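Local coordinates for protein gamma-glutamyltranspeptidase (Streptomyces lincolnensis, PDB 6J3A) that probably acts on gamma-glutamyl compounds as a gamma-glutamyltranspeptidase homologue of the N-terminal nucleophile (Ntn) hydrolase clan, at residues L527-H539 / G599-Q611. Numbering follows the deposited sequence.
Sequences LDLQGAIDAPNWH and GILSAAANPRGMQ
Gln530 swings CG away from its own backbone nitrogen (chi1 -172°) and bends at chi2 (69°), folding its carboxamide against the backbone of Ala605. There the amide works both ways: Ala605 N donates to Gln530 OE1 at 2.9 Å in a nearly straight bond, 170° at the hydrogen, and Gln530 NE2 gives a hydrogen to Ala605 O at 2.8 Å. The other hydrogen of Gln530 NE2 goes to Asp534 OD1, one helical turn on, at 2.7 Å; both acceptors lie in the amide plane, which fixes the rotation of the group. Replaced by alanine, this position would probably leave Ala605 N and O and Asp534 OD1 without their amide partner.

Next to the amide, Ala604 CB sits 3.5 Å from Leu529 CB, and Ile533 lays CD1 against it too, while its CG2 rests on Asn606 CA. Helix 529-534 thus packs almost parallel to strand 601-605, axes 7.3 Å apart, consistent with a helix covering a sheet in the alpha-beta-beta-alpha sandwich of Ntn hydrolases. Within its sheet the strand pairs with 590-594, through Ser602 with Ala593 and Ala604 with Ala591.

Past the strand, Arg608 stays extended from CG to NE and brings its guanidinium edge-on to the helix end, NH1 and NH2 both gripping Ile533 O, at 3.1 and 3.2 Å. Asn606 OD1 forms an Asx turn with Arg608 N and also accepts from NH1 in the guanidinium plane, while NE is salt-bridged to Glu560.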
ATOM      1  N   LEU A 527       2.479  10.811  13.774  1.00 28.33           N
ATOM      2  CA  LEU A 527       3.553  11.401  12.975  1.00 28.44           C
ATOM      3  C   LEU A 527       3.216  11.349  11.494  1.00 28.10           C
ATOM      4  O   LEU A 527       2.741  10.324  11.008  1.00 28.01           O
ATOM      5  CB  LEU A 527       4.878  10.662  13.200  1.00 28.36           C
ATOM      6  CG  LEU A 527       5.444  10.740  14.616  1.00 28.99           C
ATOM      7  CD1 LEU A 527       6.591   9.765  14.820  1.00 29.30           C
ATOM      8  CD2 LEU A 527       5.898  12.153  14.922  1.00 29.86           C
ATOM      9  N   ASP A 528       3.476  12.447  10.786  1.00 27.20           N
ATOM     10  CA  ASP A 528       3.161  12.568   9.365  1.00 26.49           C
ATOM     11  C   ASP A 528       4.258  11.871   8.525  1.00 26.86           C
ATOM     12  O   ASP A 528       4.994  12.514   7.754  1.00 27.61           O
ATOM     13  CB  ASP A 528       3.015  14.048   9.003  1.00 26.48           C
ATOM     14  CG  ASP A 528       2.546  14.271   7.571  1.00 27.57           C
ATOM     15  OD1 ASP A 528       1.982  13.333   6.960  1.00 28.72           O
ATOM     16  OD2 ASP A 528       2.746  15.396   7.051  1.00 27.64           O
ATOM     17  N   LEU A 529       4.344  10.550   8.678  1.00 25.57           N
ATOM     18  CA  LEU A 529       5.364   9.748   8.020  1.00 25.40           C
ATOM     19  C   LEU A 529       5.276   9.876   6.501  1.00 25.35           C
ATOM     20  O   LEU A 529       6.250  10.274   5.860  1.00 25.96           O
ATOM     21  CB  LEU A 529       5.242   8.263   8.407  1.00 25.59           C
ATOM     22  CG  LEU A 529       5.372   7.863   9.886  1.00 26.19           C
ATOM     23  CD1 LEU A 529       5.286   6.345  10.047  1.00 26.34           C
ATOM     24  CD2 LEU A 529       6.671   8.377  10.510  1.00 25.76           C
ATOM     25  N   GLN A 530       4.113   9.555   5.935  1.00 24.01           N
ATOM     26  CA  GLN A 530       3.960   9.551   4.474  1.00 24.09           C
ATOM     27  C   GLN A 530       4.037  10.952   3.847  1.00 24.14           C
ATOM     28  O   GLN A 530       4.563  11.104   2.749  1.00 23.76           O
ATOM     29  CB  GLN A 530       2.672   8.840   4.045  1.00 23.53           C
ATOM     30  CG  GLN A 530       2.537   8.619   2.541  1.00 22.94           C
ATOM     31  CD  GLN A 530       3.523   7.612   1.983  1.00 22.50           C
ATOM     32  OE1 GLN A 530       3.622   6.484   2.477  1.00 21.53           O
ATOM     33  NE2 GLN A 530       4.238   8.002   0.924  1.00 21.46           N
ATOM     34  N   GLY A 531       3.520  11.962   4.538  1.00 24.40           N
ATOM     35  CA  GLY A 531       3.629  13.340   4.066  1.00 25.08           C
ATOM     36  C   GLY A 531       5.080  13.786   4.013  1.00 26.29           C
ATOM     37  O   GLY A 531       5.470  14.566   3.131  1.00 26.18           O
ATOM     38  N   ALA A 532       5.877  13.288   4.962  1.00 27.07           N
ATOM     39  CA  ALA A 532       7.317  13.547   4.986  1.00 27.59           C
ATOM     40  C   ALA A 532       8.021  12.839   3.828  1.00 28.50           C
ATOM     41  O   ALA A 532       8.868  13.426   3.167  1.00 29.71           O
ATOM     42  CB  ALA A 532       7.921  13.128   6.317  1.00 27.27           C
ATOM     43  N   ILE A 533       7.644  11.590   3.570  1.00 28.40           N
ATOM     44  CA  ILE A 533       8.178  10.831   2.438  1.00 27.81           C
ATOM     45  C   ILE A 533       7.799  11.436   1.086  1.00 28.58           C
ATOM     46  O   ILE A 533       8.662  11.605   0.228  1.00 28.28           O
ATOM     47  CB  ILE A 533       7.707   9.369   2.481  1.00 27.29           C
ATOM     48  CG1 ILE A 533       8.376   8.657   3.668  1.00 26.51           C
ATOM     49  CG2 ILE A 533       8.033   8.666   1.167  1.00 27.25           C
ATOM     50  CD1 ILE A 533       7.985   7.210   3.870  1.00 26.18           C
ATOM     51  N   ASP A 534       6.502  11.697   0.893  1.00 29.57           N
ATOM     52  CA  ASP A 534       5.984  12.392  -0.301  1.00 29.12           C
ATOM     53  C   ASP A 534       6.681  13.720  -0.534  1.00 28.80           C
ATOM     54  O   ASP A 534       6.922  14.084  -1.679  1.00 29.45           O
ATOM     55  CB  ASP A 534       4.476  12.671  -0.195  1.00 29.90           C
ATOM     56  CG  ASP A 534       3.603  11.466  -0.552  1.00 30.35           C
ATOM     57  OD1 ASP A 534       4.080  10.306  -0.559  1.00 29.67           O
ATOM     58  OD2 ASP A 534       2.402  11.699  -0.805  1.00 30.97           O
ATOM     59  N   ALA A 535       7.012  14.438   0.540  1.00 28.37           N
ATOM     60  CA  ALA A 535       7.612  15.767   0.419  1.00 27.03           C
ATOM     61  C   ALA A 535       8.740  15.793  -0.623  1.00 26.89           C
ATOM     62  O   ALA A 535       9.546  14.848  -0.695  1.00 26.17           O
ATOM     63  CB  ALA A 535       8.130  16.251   1.761  1.00 26.14           C
ATOM     64  N   PRO A 536       8.794  16.866  -1.439  1.00 26.87           N
ATOM     65  CA  PRO A 536       9.930  17.059  -2.326  1.00 26.90           C
ATOM     66  C   PRO A 536      11.237  16.920  -1.570  1.00 27.03           C
ATOM     67  O   PRO A 536      11.413  17.546  -0.516  1.00 27.74           O
ATOM     68  CB  PRO A 536       9.743  18.492  -2.843  1.00 27.07           C
ATOM     69  CG  PRO A 536       8.275  18.705  -2.804  1.00 27.06           C
ATOM     70  CD  PRO A 536       7.798  17.946  -1.593  1.00 27.00           C
ATOM     71  N   ASN A 537      12.116  16.065  -2.084  1.00 26.93           N
ATOM     72  CA  ASN A 537      13.412  15.799  -1.469  1.00 26.90           C
ATOM     73  C   ASN A 537      14.500  16.248  -2.446  1.00 28.35           C
ATOM     74  O   ASN A 537      14.213  16.578  -3.604  1.00 27.30           O
ATOM     75  CB  ASN A 537      13.526  14.304  -1.104  1.00 26.20           C
ATOM     76  CG  ASN A 537      14.399  14.046   0.124  1.00 25.51           C
ATOM     77  OD1 ASN A 537      15.312  14.788   0.394  1.00 25.91           O
ATOM     78  ND2 ASN A 537      14.106  12.984   0.864  1.00 24.34           N
ATOM     79  N   TRP A 538      15.737  16.303  -1.951  1.00 29.71           N
ATOM     80  CA  TRP A 538      16.881  16.816  -2.712  1.00 30.07           C
ATOM     81  C   TRP A 538      18.168  16.205  -2.176  1.00 29.85           C
ATOM     82  O   TRP A 538      18.174  15.627  -1.100  1.00 29.09           O
ATOM     83  CB  TRP A 538      16.965  18.348  -2.590  1.00 31.23           C
ATOM     84  CG  TRP A 538      17.321  18.811  -1.169  1.00 32.60           C
ATOM     85  CD1 TRP A 538      18.566  19.133  -0.691  1.00 32.97           C
ATOM     86  CD2 TRP A 538      16.427  18.942  -0.060  1.00 33.42           C
ATOM     87  NE1 TRP A 538      18.495  19.469   0.642  1.00 33.17           N
ATOM     88  CE2 TRP A 538      17.195  19.361   1.054  1.00 33.78           C
ATOM     89  CE3 TRP A 538      15.047  18.752   0.104  1.00 34.43           C
ATOM     90  CZ2 TRP A 538      16.630  19.591   2.312  1.00 34.10           C
ATOM     91  CZ3 TRP A 538      14.479  18.990   1.361  1.00 33.99           C
ATOM     92  CH2 TRP A 538      15.273  19.401   2.447  1.00 34.35           C
ATOM     93  N   HIS A 539      19.256  16.375  -2.919  1.00 30.65           N
ATOM     94  CA  HIS A 539      20.603  15.984  -2.468  1.00 30.39           C
ATOM     95  C   HIS A 539      21.642  16.847  -3.141  1.00 30.61           C
ATOM     96  O   HIS A 539      21.355  17.460  -4.166  1.00 31.17           O
ATOM     97  CB  HIS A 539      20.897  14.516  -2.789  1.00 29.55           C
ATOM     98  CG  HIS A 539      21.136  14.239  -4.246  1.00 29.33           C
ATOM     99  ND1 HIS A 539      22.388  13.987  -4.765  1.00 29.44           N
ATOM    100  CD2 HIS A 539      20.279  14.158  -5.290  1.00 29.33           C
ATOM    101  CE1 HIS A 539      22.287  13.762  -6.062  1.00 29.24           C
ATOM    102  NE2 HIS A 539      21.018  13.864  -6.407  1.00 28.90           N
ATOM    103  N   GLY A 599       0.361   3.130  22.178  1.00 42.09           N
ATOM    104  CA  GLY A 599       0.722   1.782  21.690  1.00 39.95           C
ATOM    105  C   GLY A 599       0.484   1.523  20.203  1.00 38.99           C
ATOM    106  O   GLY A 599       0.778   0.428  19.704  1.00 40.02           O
ATOM    107  N   ILE A 600       0.006   2.543  19.491  1.00 36.37           N
ATOM    108  CA  ILE A 600      -0.439   2.435  18.103  1.00 34.46           C
ATOM    109  C   ILE A 600       0.779   2.417  17.191  1.00 33.15           C
ATOM    110  O   ILE A 600       1.658   3.264  17.306  1.00 33.54           O
ATOM    111  CB  ILE A 600      -1.382   3.606  17.709  1.00 34.50           C
ATOM    112  CG1 ILE A 600      -2.759   3.392  18.342  1.00 34.35           C
ATOM    113  CG2 ILE A 600      -1.537   3.746  16.189  1.00 34.29           C
ATOM    114  CD1 ILE A 600      -3.647   4.621  18.360  1.00 34.00           C
ATOM    115  N   LEU A 601       0.783   1.464  16.265  1.00 32.43           N
ATOM    116  CA  LEU A 601       1.856   1.265  15.291  1.00 30.15           C
ATOM    117  C   LEU A 601       1.489   1.948  13.989  1.00 29.47           C
ATOM    118  O   LEU A 601       0.326   1.910  13.582  1.00 29.67           O
ATOM    119  CB  LEU A 601       2.027  -0.227  15.042  1.00 29.28           C
ATOM    120  CG  LEU A 601       2.139  -1.079  16.300  1.00 29.63           C
ATOM    121  CD1 LEU A 601       2.322  -2.540  15.956  1.00 30.00           C
ATOM    122  CD2 LEU A 601       3.294  -0.601  17.156  1.00 30.06           C
ATOM    123  N   SER A 602       2.466   2.562  13.330  1.00 27.89           N
ATOM    124  CA  SER A 602       2.218   3.171  12.023  1.00 28.06           C
ATOM    125  C   SER A 602       3.303   2.821  10.997  1.00 28.02           C
ATOM    126  O   SER A 602       4.308   2.192  11.337  1.00 29.93           O
ATOM    127  CB  SER A 602       1.978   4.687  12.155  1.00 27.57           C
ATOM    128  OG  SER A 602       3.015   5.320  12.861  1.00 28.06           O
ATOM    129  N   ALA A 603       3.063   3.178   9.736  1.00 27.10           N
ATOM    130  CA  ALA A 603       3.995   2.891   8.643  1.00 25.40           C
ATOM    131  C   ALA A 603       3.700   3.734   7.434  1.00 24.41           C
ATOM    132  O   ALA A 603       2.548   4.051   7.154  1.00 24.69           O
ATOM    133  CB  ALA A 603       3.934   1.433   8.250  1.00 25.10           C
ATOM    134  N   ALA A 604       4.762   4.088   6.725  1.00 23.88           N
ATOM    135  CA  ALA A 604       4.671   4.767   5.446  1.00 24.33           C
ATOM    136  C   ALA A 604       5.737   4.188   4.513  1.00 25.18           C
ATOM    137  O   ALA A 604       6.604   3.422   4.943  1.00 24.80           O
ATOM    138  CB  ALA A 604       4.841   6.266   5.612  1.00 23.65           C
ATOM    139  N   ALA A 605       5.637   4.530   3.233  1.00 25.89           N
ATOM    140  CA  ALA A 605       6.608   4.080   2.243  1.00 26.28           C
ATOM    141  C   ALA A 605       6.622   4.964   1.007  1.00 26.57           C
ATOM    142  O   ALA A 605       5.614   5.555   0.627  1.00 25.55           O
ATOM    143  CB  ALA A 605       6.352   2.633   1.849  1.00 26.39           C
ATOM    144  N   ASN A 606       7.792   5.004   0.382  1.00 27.82           N
ATOM    145  CA  ASN A 606       8.051   5.813  -0.803  1.00 28.46           C
ATOM    146  C   ASN A 606       7.263   5.339  -2.025  1.00 27.89           C
ATOM    147  O   ASN A 606       7.249   4.140  -2.311  1.00 27.49           O
ATOM    148  CB  ASN A 606       9.545   5.780  -1.120  1.00 29.19           C
ATOM    149  CG  ASN A 606       9.851   6.275  -2.513  1.00 29.62           C
ATOM    150  OD1 ASN A 606       9.694   7.462  -2.819  1.00 29.12           O
ATOM    151  ND2 ASN A 606      10.267   5.360  -3.378  1.00 28.90           N
ATOM    152  N   PRO A 607       6.620   6.280  -2.751  1.00 27.06           N
ATOM    153  CA  PRO A 607       5.886   5.927  -3.958  1.00 27.24           C
ATOM    154  C   PRO A 607       6.711   5.966  -5.254  1.00 27.82           C
ATOM    155  O   PRO A 607       6.258   5.452  -6.277  1.00 27.74           O
ATOM    156  CB  PRO A 607       4.799   6.992  -3.997  1.00 26.22           C
ATOM    157  CG  PRO A 607       5.494   8.203  -3.485  1.00 26.04           C
ATOM    158  CD  PRO A 607       6.485   7.723  -2.463  1.00 26.23           C
ATOM    159  N   ARG A 608       7.899   6.563  -5.202  1.00 28.25           N
ATOM    160  CA  ARG A 608       8.715   6.786  -6.386  1.00 28.49           C
ATOM    161  C   ARG A 608       9.261   5.451  -6.878  1.00 28.23           C
ATOM    162  O   ARG A 608       9.848   4.707  -6.096  1.00 27.23           O
ATOM    163  CB  ARG A 608       9.875   7.734  -6.080  1.00 29.02           C
ATOM    164  CG  ARG A 608       9.486   9.087  -5.504  1.00 29.49           C
ATOM    165  CD  ARG A 608      10.701   9.798  -4.945  1.00 29.52           C
ATOM    166  NE  ARG A 608      10.373  11.084  -4.333  1.00 28.92           N
ATOM    167  CZ  ARG A 608       9.843  11.251  -3.122  1.00 29.50           C
ATOM    168  NH1 ARG A 608       9.550  10.206  -2.344  1.00 29.57           N
ATOM    169  NH2 ARG A 608       9.607  12.483  -2.679  1.00 30.10           N
ATOM    170  N   GLY A 609       9.044   5.157  -8.164  1.00 27.83           N
ATOM    171  CA  GLY A 609       9.446   3.888  -8.782  1.00 27.41           C
ATOM    172  C   GLY A 609       8.429   2.768  -8.606  1.00 28.33           C
ATOM    173  O   GLY A 609       8.710   1.631  -8.945  1.00 28.64           O
ATOM    174  N   MET A 610       7.239   3.105  -8.105  1.00 29.11           N
ATOM    175  CA  MET A 610       6.148   2.156  -7.807  1.00 29.08           C
ATOM    176  C   MET A 610       6.618   0.767  -7.375  1.00 27.48           C
ATOM    177  O   MET A 610       6.381  -0.234  -8.051  1.00 26.36           O
ATOM    178  CB  MET A 610       5.127   2.054  -8.955  1.00 30.45           C
ATOM    179  CG  MET A 610       5.366   2.939 -10.148  1.00 32.49           C
ATOM    180  SD  MET A 610       5.331   4.712  -9.854  1.00 34.22           S
ATOM    181  CE  MET A 610       6.338   5.134 -11.281  1.00 33.84           C
ATOM    182  N   GLN A 611       7.269   0.730  -6.223  1.00 26.43           N
ATOM    183  CA  GLN A 611       7.916  -0.488  -5.750  1.00 26.50           C
ATOM    184  C   GLN A 611       7.920  -0.577  -4.228  1.00 25.79           C
ATOM    185  O   GLN A 611       7.496  -1.592  -3.661  1.00 26.19           O
ATOM    186  CB  GLN A 611       9.339  -0.543  -6.305  1.00 26.36           C
ATOM    187  CG  GLN A 611      10.032  -1.884  -6.169  1.00 26.88           C
ATOM    188  CD  GLN A 611      11.486  -1.810  -6.602  1.00 27.77           C
ATOM    189  OE1 GLN A 611      12.370  -2.328  -5.922  1.00 28.70           O
ATOM    190  NE2 GLN A 611      11.743  -1.130  -7.723  1.00 27.75           N
TER